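Local coordinates for protein putative mannose-1-phosphate guanylyl transferase (Thermus thermophilus, PDB 2CU2) that probably transfers a guanylyl group from GTP to mannose 1-phosphate, making GDP-mannose, at residues E130-R140 / R243-W253; V291-A299 / L306-E314. All coordinates share one frame; numbering follows the deposited sequence.

In the fold
Contact 1 (130-140 with 243-253) belongs to the nucleotidyltransferase part of the chain, where strands 134-139 and 244-249 run parallel inside the large mixed sheet of the GT-A-like fold. Contact 2 (291-299 with 306-314) comes later, in the C-terminal beta-helix region, and joins strands that lie close in sequence, whereas 102 residues separate the segments of contact 1. The two sit on opposite sides of the chain's centre, 38 Å apart between centres and about 17 Å between nearest atoms, and share no sheet. Only contact 2 touches the second subunit: it lies at the dimer interface, while contact 1 joins two strands within the presumed catalytic domain.

Contact 1 (E130-R140 / R243-W253); sequences EEGFVVALGLR and RVRVVLGRFPW
The guanidinium of Arg-245 lies flat over the ring of Phe-133, their planes only 5° apart and its CZ 3.5 Å from the ring centroid, a stacked cation-pi pair. It stands at the start of a parallel strand pair, 134-139 with 244-249, in the mixed sheet of the GT-A-like nucleotidyltransferase fold. Arg-245 reaches the ring with its chain extended from CG to NE, CG anti to the carbonyl carbon (chi1 -76°). Both terminal nitrogens then grip a single oxygen of Glu-130, NH2 to OE1 at 3.2 Å and NH1 to OE1 at 3.3 Å; NH1 also bonds Ala-128 O. The salt bridge and the ring together fix the rotation of the guanidinium. Over the other face of Phe-133 comes Arg-243, bent at chi3, its guanidinium turned 56° from the ring and its CZ off-centre, so a cationic group lies on each side of the ring, only that of Arg-245 stacked.

From there the ladder runs as three pairs of backbone bonds, from Val-134 N to Arg-243 O through to Gly-249 N to Gly-138 O. Val-134 and Val-244 point the same way on one face, where Ile-151 of strand 150-157 meets Ala-136 and Val-246. On the other face Val-135, Leu-137 and Val-247 rest on Met-125 of helix 115-128. A CB on Gly-138 would press on Leu-248 CD2, and one on Gly-249 would crowd CD1 of Leu-137 and CD2 of Leu-139 and clash with Phe-251 CE2.

Towards the C-terminal end of the pair, Leu-137 CD2 meets the edge of the Phe-251 ring at CZ (4.0 Å). One water accepts from both Arg-140 NH2 and Arg-250 NH2, bridging two like charges. Leu-139 crosses Trp-253 at about a right angle and sets CD1 over a face of the indole, 3.6 Å from the centroid of the five-membered ring.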
loop_
_atom_site.group_PDB
_atom_site.type_symbol
_atom_site.label_atom_id
_atom_site.label_comp_id
_atom_site.label_asym_id
_atom_site.label_seq_id
_atom_site.Cartn_x
_atom_site.Cartn_y
_atom_site.Cartn_z
ATOM N N GLU A 130 44.465 21.508 13.524
ATOM C CA GLU A 130 45.533 22.045 14.359
ATOM C C GLU A 130 45.002 23.136 15.296
ATOM O O GLU A 130 43.804 23.327 15.458
ATOM C CB GLU A 130 46.614 22.616 13.437
ATOM C CG GLU A 130 47.232 21.541 12.535
ATOM C CD GLU A 130 48.374 22.140 11.748
ATOM O OE1 GLU A 130 48.183 23.184 11.142
ATOM O OE2 GLU A 130 49.453 21.548 11.742
ATOM N N GLU A 131 45.941 23.839 15.955
ATOM C CA GLU A 131 45.521 24.878 16.890
ATOM C C GLU A 131 44.704 25.973 16.197
ATOM O O GLU A 131 45.193 26.706 15.348
ATOM C CB GLU A 131 46.767 25.483 17.542
ATOM C CG GLU A 131 46.417 26.389 18.726
ATOM C CD GLU A 131 47.579 26.436 19.692
ATOM O OE1 GLU A 131 48.599 25.824 19.412
ATOM O OE2 GLU A 131 47.451 27.090 20.727
ATOM N N GLY A 132 43.433 26.096 16.624
ATOM C CA GLY A 132 42.637 27.244 16.200
ATOM C C GLY A 132 41.591 26.817 15.166
ATOM O O GLY A 132 40.501 27.367 15.073
ATOM N N PHE A 133 41.925 25.782 14.390
ATOM C CA PHE A 133 41.080 25.423 13.255
ATOM C C PHE A 133 39.924 24.500 13.658
ATOM O O PHE A 133 40.093 23.539 14.398
ATOM C CB PHE A 133 41.955 24.749 12.194
ATOM C CG PHE A 133 42.915 25.748 11.610
ATOM C CD1 PHE A 133 44.219 25.805 12.086
ATOM C CD2 PHE A 133 42.481 26.647 10.648
ATOM C CE1 PHE A 133 45.088 26.773 11.602
ATOM C CE2 PHE A 133 43.360 27.615 10.168
ATOM C CZ PHE A 133 44.664 27.684 10.643
ATOM N N VAL A 134 38.758 24.867 13.097
ATOM C CA VAL A 134 37.658 23.919 13.046
ATOM C C VAL A 134 37.561 23.305 11.649
ATOM O O VAL A 134 37.665 23.985 10.636
ATOM C CB VAL A 134 36.360 24.657 13.385
ATOM C CG1 VAL A 134 35.927 25.520 12.202
ATOM C CG2 VAL A 134 35.261 23.656 13.697
ATOM N N VAL A 135 37.433 21.986 11.533
ATOM C CA VAL A 135 37.417 21.329 10.228
ATOM C C VAL A 135 36.043 20.771 9.856
ATOM O O VAL A 135 35.370 20.156 10.682
ATOM C CB VAL A 135 38.450 20.161 10.179
ATOM C CG1 VAL A 135 38.619 19.661 8.737
ATOM C CG2 VAL A 135 39.789 20.618 10.750
ATOM N N ALA A 136 35.640 20.981 8.605
ATOM C CA ALA A 136 34.356 20.495 8.117
ATOM C C ALA A 136 34.540 19.539 6.944
ATOM O O ALA A 136 35.600 19.513 6.302
ATOM C CB ALA A 136 33.466 21.671 7.703
ATOM N N LEU A 137 33.504 18.744 6.685
ATOM C CA LEU A 137 33.509 17.766 5.595
ATOM C C LEU A 137 32.666 18.300 4.456
ATOM O O LEU A 137 31.517 18.696 4.660
ATOM C CB LEU A 137 32.924 16.424 6.061
ATOM C CG LEU A 137 32.599 15.371 4.977
ATOM C CD1 LEU A 137 33.880 14.807 4.372
ATOM C CD2 LEU A 137 31.777 14.244 5.599
ATOM N N GLY A 138 33.244 18.306 3.261
ATOM C CA GLY A 138 32.538 18.786 2.090
ATOM C C GLY A 138 32.372 17.681 1.059
ATOM O O GLY A 138 33.136 16.716 1.037
ATOM N N LEU A 139 31.363 17.816 0.206
ATOM C CA LEU A 139 31.101 16.836 -0.833
ATOM C C LEU A 139 30.680 17.552 -2.107
ATOM O O LEU A 139 29.865 18.469 -2.067
ATOM C CB LEU A 139 30.004 15.878 -0.368
ATOM C CG LEU A 139 30.482 15.116 0.872
ATOM C CD1 LEU A 139 29.343 14.860 1.806
ATOM C CD2 LEU A 139 31.170 13.821 0.443
ATOM N N ARG A 140 31.262 17.138 -3.227
ATOM C CA ARG A 140 30.941 17.720 -4.523
ATOM C C ARG A 140 29.457 17.456 -4.784
ATOM O O ARG A 140 29.013 16.313 -4.765
ATOM C CB ARG A 140 31.786 17.067 -5.624
ATOM C CG ARG A 140 33.267 17.410 -5.596
ATOM C CD ARG A 140 33.510 18.884 -5.908
ATOM N NE ARG A 140 34.936 19.204 -5.901
ATOM C CZ ARG A 140 35.429 20.437 -5.969
ATOM N NH1 ARG A 140 34.616 21.483 -6.052
ATOM N NH2 ARG A 140 36.741 20.624 -5.941
ATOM N N ARG A 243 38.514 30.615 11.527
ATOM C CA ARG A 243 39.552 29.687 11.079
ATOM C C ARG A 243 38.988 28.295 10.761
ATOM O O ARG A 243 38.920 27.415 11.608
ATOM C CB ARG A 243 40.606 29.582 12.183
ATOM C CG ARG A 243 41.503 30.817 12.250
ATOM C CD ARG A 243 42.518 30.730 13.397
ATOM N NE ARG A 243 43.840 30.356 12.886
ATOM C CZ ARG A 243 44.770 29.994 13.789
ATOM N NH1 ARG A 243 44.476 29.979 15.077
ATOM N NH2 ARG A 243 45.992 29.646 13.375
ATOM N N VAL A 244 38.527 28.115 9.500
ATOM C CA VAL A 244 37.887 26.872 9.095
ATOM C C VAL A 244 38.638 26.182 7.953
ATOM O O VAL A 244 39.079 26.796 6.990
ATOM C CB VAL A 244 36.464 27.201 8.645
ATOM C CG1 VAL A 244 35.745 25.924 8.218
ATOM C CG2 VAL A 244 35.698 27.853 9.782
ATOM N N ARG A 245 38.813 24.856 8.111
ATOM C CA ARG A 245 39.373 24.057 7.027
ATOM C C ARG A 245 38.357 23.018 6.541
ATOM O O ARG A 245 37.480 22.578 7.269
ATOM C CB ARG A 245 40.627 23.350 7.547
ATOM C CG ARG A 245 41.832 24.284 7.655
ATOM C CD ARG A 245 42.972 23.655 8.465
ATOM N NE ARG A 245 44.174 24.492 8.401
ATOM C CZ ARG A 245 45.222 24.129 9.168
ATOM N NH1 ARG A 245 45.146 23.054 9.935
ATOM N NH2 ARG A 245 46.342 24.858 9.144
ATOM N N VAL A 246 38.467 22.658 5.249
ATOM C CA VAL A 246 37.516 21.698 4.699
ATOM C C VAL A 246 38.220 20.557 3.959
ATOM O O VAL A 246 39.078 20.768 3.112
ATOM C CB VAL A 246 36.585 22.446 3.742
ATOM C CG1 VAL A 246 35.523 21.494 3.195
ATOM C CG2 VAL A 246 35.907 23.591 4.472
ATOM N N VAL A 247 37.790 19.347 4.290
ATOM C CA VAL A 247 38.201 18.126 3.607
ATOM C C VAL A 247 37.097 17.596 2.689
ATOM O O VAL A 247 35.946 17.443 3.071
ATOM C CB VAL A 247 38.551 17.079 4.666
ATOM C CG1 VAL A 247 38.973 15.776 3.988
ATOM C CG2 VAL A 247 39.694 17.581 5.528
ATOM N N LEU A 248 37.479 17.353 1.420
ATOM C CA LEU A 248 36.502 16.852 0.464
ATOM C C LEU A 248 36.410 15.325 0.489
ATOM O O LEU A 248 37.364 14.605 0.220
ATOM C CB LEU A 248 36.921 17.317 -0.933
ATOM C CG LEU A 248 36.680 18.810 -1.161
ATOM C CD1 LEU A 248 36.817 19.202 -2.633
ATOM C CD2 LEU A 248 35.289 19.264 -0.723
ATOM N N GLY A 249 35.217 14.833 0.867
ATOM C CA GLY A 249 34.978 13.395 0.814
ATOM C C GLY A 249 34.495 12.980 -0.578
ATOM O O GLY A 249 33.693 13.649 -1.215
ATOM N N ARG A 250 35.048 11.855 -1.073
ATOM C CA ARG A 250 34.709 11.434 -2.430
ATOM C C ARG A 250 33.880 10.148 -2.444
ATOM O O ARG A 250 33.657 9.529 -3.477
ATOM C CB ARG A 250 36.011 11.217 -3.195
ATOM C CG ARG A 250 36.959 12.410 -3.089
ATOM C CD ARG A 250 37.866 12.523 -4.318
ATOM N NE ARG A 250 38.727 13.703 -4.213
ATOM C CZ ARG A 250 38.181 14.893 -4.522
ATOM N NH1 ARG A 250 36.913 14.968 -4.887
ATOM N NH2 ARG A 250 38.924 16.002 -4.446
ATOM N N PHE A 251 33.400 9.746 -1.255
ATOM C CA PHE A 251 32.445 8.652 -1.200
ATOM C C PHE A 251 31.012 9.121 -1.457
ATOM O O PHE A 251 30.672 10.283 -1.278
ATOM C CB PHE A 251 32.542 8.024 0.189
ATOM C CG PHE A 251 32.506 9.099 1.236
ATOM C CD1 PHE A 251 31.290 9.668 1.596
ATOM C CD2 PHE A 251 33.684 9.534 1.821
ATOM C CE1 PHE A 251 31.258 10.679 2.544
ATOM C CE2 PHE A 251 33.642 10.548 2.774
ATOM C CZ PHE A 251 32.432 11.122 3.139
ATOM N N PRO A 252 30.176 8.176 -1.929
ATOM C CA PRO A 252 28.759 8.444 -2.098
ATOM C C PRO A 252 28.122 8.861 -0.770
ATOM O O PRO A 252 28.391 8.300 0.284
ATOM C CB PRO A 252 28.101 7.169 -2.625
ATOM C CG PRO A 252 29.237 6.341 -3.219
ATOM C CD PRO A 252 30.489 6.815 -2.339
ATOM N N TRP A 253 27.286 9.914 -0.849
ATOM C CA TRP A 253 26.735 10.448 0.391
ATOM C C TRP A 253 25.360 11.096 0.188
ATOM O O TRP A 253 25.120 11.855 -0.741
ATOM C CB TRP A 253 27.722 11.477 0.945
ATOM C CG TRP A 253 27.138 12.173 2.112
ATOM C CD1 TRP A 253 27.238 11.784 3.468
ATOM C CD2 TRP A 253 26.396 13.416 2.095
ATOM N NE1 TRP A 253 26.637 12.667 4.308
ATOM C CE2 TRP A 253 26.077 13.732 3.438
ATOM C CE3 TRP A 253 25.981 14.268 1.074
ATOM C CZ2 TRP A 253 25.363 14.884 3.728
ATOM C CZ3 TRP A 253 25.268 15.420 1.364
ATOM C CH2 TRP A 253 24.954 15.727 2.699
HETATM O O HOH W 1 37.800 17.867 -6.249
HETATM O O HOH W 2 33.011 14.702 -3.433
#

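Contact 2 (V291-A299 / L306-E314); sequences VYADRGVVA and LVVAKVGDE
Lys-310 starts out beside the backbone of Tyr-292, its CB 3.8 Å from Tyr-292 O and also near CG2 of Val-298. CG stands anti to the backbone N (chi1 175°), and a bend at chi2 (-128°) swings the chain over to the turn that follows strand 290-293, where CD and CE pass Arg-295 O and Asp-294 OD1. A second bend, at chi4, brings NZ to Asp-294 OD1 at 2.8 Å, a salt bridge that meets the oxygen on its syn side, 26° out of the carboxylate plane. NZ also bonds Gly-312 O at 2.8 Å, in the carbonyl plane on a lone pair, and makes a salt bridge to Asp-313 OD1 of the second subunit. An alanine here is likely to leave the Asp-294 carboxylate, and Asp-313 of the second subunit, without their cationic mate at the dimer interface.

Lys-310 belongs to a parallel pair, strands 290-293 and 306-311, in the C-terminal beta-helix region. Tyr-292 takes Val-308 O with its N and gives its O to Lys-310 N, after which Asp-294 N bonds Lys-310 O at 3.1 Å. Val-298, in strand 297-301 of a separate small sheet, slides its CG1 past Val-308 CG1.

On the face opposite Lys-310, Tyr-292 sets CB against Ala-309 CB and CE2 3.9 Å from Val-311 CG2, with Lys-310 O at the ring edge; its hydroxyl bonds Pro-30 O. The second carboxylate oxygen of Asp-294, OD2, accepts a weak bond from Gly-312 N at 3.2 Å.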
loop_
_atom_site.group_PDB
_atom_site.type_symbol
_atom_site.label_atom_id
_atom_site.label_comp_id
_atom_site.label_asym_id
_atom_site.label_seq_id
_atom_site.Cartn_x
_atom_site.Cartn_y
_atom_site.Cartn_z
ATOM N N VAL A 291 10.020 1.509 -3.865
ATOM C CA VAL A 291 9.145 0.648 -3.085
ATOM C C VAL A 291 9.760 0.158 -1.780
ATOM O O VAL A 291 10.881 -0.353 -1.761
ATOM C CB VAL A 291 8.752 -0.606 -3.899
ATOM C CG1 VAL A 291 7.888 -1.527 -3.057
ATOM C CG2 VAL A 291 8.040 -0.198 -5.182
ATOM N N TYR A 292 9.023 0.320 -0.690
ATOM C CA TYR A 292 9.476 -0.176 0.595
ATOM C C TYR A 292 8.398 -1.132 1.091
ATOM O O TYR A 292 7.248 -0.744 1.261
ATOM C CB TYR A 292 9.656 0.942 1.623
ATOM C CG TYR A 292 10.342 0.442 2.879
ATOM C CD1 TYR A 292 11.711 0.641 3.073
ATOM C CD2 TYR A 292 9.641 -0.307 3.834
ATOM C CE1 TYR A 292 12.367 0.108 4.177
ATOM C CE2 TYR A 292 10.296 -0.852 4.952
ATOM C CZ TYR A 292 11.660 -0.637 5.112
ATOM O OH TYR A 292 12.321 -1.153 6.204
ATOM N N ALA A 293 8.776 -2.383 1.308
ATOM C CA ALA A 293 7.892 -3.397 1.858
ATOM C C ALA A 293 8.542 -4.109 3.044
ATOM O O ALA A 293 9.431 -4.939 2.904
ATOM C CB ALA A 293 7.578 -4.402 0.753
ATOM N N ASP A 294 8.102 -3.713 4.250
ATOM C CA ASP A 294 8.618 -4.365 5.448
ATOM C C ASP A 294 8.324 -5.869 5.451
ATOM O O ASP A 294 9.096 -6.688 5.936
ATOM C CB ASP A 294 7.976 -3.702 6.668
ATOM C CG ASP A 294 6.614 -4.330 6.931
ATOM O OD1 ASP A 294 5.905 -4.593 5.958
ATOM O OD2 ASP A 294 6.280 -4.552 8.092
ATOM N N ARG A 295 7.138 -6.221 4.917
ATOM C CA ARG A 295 6.703 -7.609 4.891
ATOM C C ARG A 295 5.649 -7.842 3.812
ATOM O O ARG A 295 5.292 -6.957 3.045
ATOM C CB ARG A 295 6.129 -7.956 6.263
ATOM C CG ARG A 295 6.344 -9.425 6.622
ATOM C CD ARG A 295 5.205 -9.982 7.483
ATOM N NE ARG A 295 5.733 -10.882 8.512
ATOM C CZ ARG A 295 5.737 -12.199 8.239
ATOM N NH1 ARG A 295 5.273 -12.641 7.083
ATOM N NH2 ARG A 295 6.214 -13.060 9.144
ATOM N N GLY A 296 5.174 -9.100 3.746
ATOM C CA GLY A 296 4.171 -9.439 2.744
ATOM C C GLY A 296 4.634 -9.068 1.334
ATOM O O GLY A 296 5.783 -9.256 0.958
ATOM N N VAL A 297 3.677 -8.587 0.512
ATOM C CA VAL A 297 3.988 -8.292 -0.880
ATOM C C VAL A 297 3.442 -6.922 -1.304
ATOM O O VAL A 297 2.442 -6.435 -0.792
ATOM C CB VAL A 297 3.357 -9.386 -1.743
ATOM C CG1 VAL A 297 3.476 -9.019 -3.219
ATOM C CG2 VAL A 297 4.054 -10.711 -1.497
ATOM N N VAL A 298 4.164 -6.287 -2.245
ATOM C CA VAL A 298 3.686 -5.021 -2.782
ATOM C C VAL A 298 3.587 -5.066 -4.306
ATOM O O VAL A 298 4.559 -5.298 -5.013
ATOM C CB VAL A 298 4.652 -3.917 -2.356
ATOM C CG1 VAL A 298 4.328 -2.627 -3.109
ATOM C CG2 VAL A 298 4.530 -3.667 -0.865
ATOM N N ALA A 299 2.404 -5.017 -4.903
ATOM C CA ALA A 299 2.302 -5.190 -6.339
ATOM C C ALA A 299 1.941 -3.869 -6.993
ATOM O O ALA A 299 1.004 -3.183 -6.574
ATOM C CB ALA A 299 1.255 -6.250 -6.677
ATOM N N LEU A 306 6.489 6.555 -8.756
ATOM C CA LEU A 306 5.802 6.586 -7.472
ATOM C C LEU A 306 6.603 6.004 -6.315
ATOM O O LEU A 306 7.513 5.190 -6.498
ATOM C CB LEU A 306 4.477 5.822 -7.543
ATOM C CG LEU A 306 3.300 6.309 -8.395
ATOM C CD1 LEU A 306 2.110 5.367 -8.172
ATOM C CD2 LEU A 306 2.909 7.729 -7.996
ATOM N N VAL A 307 6.255 6.453 -5.116
ATOM C CA VAL A 307 6.836 5.927 -3.903
ATOM C C VAL A 307 5.672 5.163 -3.288
ATOM O O VAL A 307 4.594 5.718 -3.094
ATOM C CB VAL A 307 7.258 7.028 -2.892
ATOM C CG1 VAL A 307 7.474 6.392 -1.506
ATOM C CG2 VAL A 307 8.534 7.722 -3.354
ATOM N N VAL A 308 5.871 3.880 -3.024
ATOM C CA VAL A 308 4.846 3.068 -2.384
ATOM C C VAL A 308 5.593 2.476 -1.198
ATOM O O VAL A 308 6.520 1.686 -1.385
ATOM C CB VAL A 308 4.354 1.931 -3.296
ATOM C CG1 VAL A 308 3.184 1.197 -2.625
ATOM C CG2 VAL A 308 3.930 2.489 -4.645
ATOM N N ALA A 309 5.213 2.875 0.015
ATOM C CA ALA A 309 5.890 2.400 1.217
ATOM C C ALA A 309 4.923 1.766 2.199
ATOM O O ALA A 309 3.987 2.413 2.672
ATOM C CB ALA A 309 6.637 3.556 1.892
ATOM N N LYS A 310 5.170 0.497 2.510
ATOM C CA LYS A 310 4.306 -0.253 3.410
ATOM C C LYS A 310 5.070 -0.735 4.645
ATOM O O LYS A 310 6.065 -1.441 4.555
ATOM C CB LYS A 310 3.744 -1.451 2.645
ATOM C CG LYS A 310 2.916 -2.376 3.540
ATOM C CD LYS A 310 3.362 -3.836 3.436
ATOM C CE LYS A 310 2.632 -4.745 4.430
ATOM N NZ LYS A 310 3.141 -4.506 5.780
ATOM N N VAL A 311 4.587 -0.346 5.817
ATOM C CA VAL A 311 5.177 -0.782 7.077
ATOM C C VAL A 311 4.006 -1.110 7.995
ATOM O O VAL A 311 3.193 -0.241 8.317
ATOM C CB VAL A 311 6.053 0.312 7.724
ATOM C CG1 VAL A 311 6.635 -0.212 9.052
ATOM C CG2 VAL A 311 7.179 0.715 6.773
ATOM N N GLY A 312 3.908 -2.371 8.403
ATOM C CA GLY A 312 2.800 -2.768 9.255
ATOM C C GLY A 312 1.493 -2.566 8.509
ATOM O O GLY A 312 1.354 -2.983 7.354
ATOM N N ASP A 313 0.532 -1.917 9.156
ATOM C CA ASP A 313 -0.760 -1.670 8.533
ATOM C C ASP A 313 -0.891 -0.247 8.005
ATOM O O ASP A 313 -1.991 0.312 7.948
ATOM C CB ASP A 313 -1.885 -1.969 9.524
ATOM C CG ASP A 313 -1.939 -3.437 9.907
ATOM O OD1 ASP A 313 -2.086 -4.288 9.002
ATOM O OD2 ASP A 313 -1.831 -3.741 11.110
ATOM N N GLU A 314 0.235 0.341 7.618
ATOM C CA GLU A 314 0.220 1.690 7.076
ATOM C C GLU A 314 0.879 1.692 5.706
ATOM O O GLU A 314 1.940 1.096 5.515
ATOM C CB GLU A 314 0.939 2.655 8.016
ATOM C CG GLU A 314 0.295 2.736 9.389
ATOM C CD GLU A 314 0.734 3.951 10.185
ATOM O OE1 GLU A 314 1.942 4.090 10.448
ATOM O OE2 GLU A 314 -0.133 4.769 10.551
#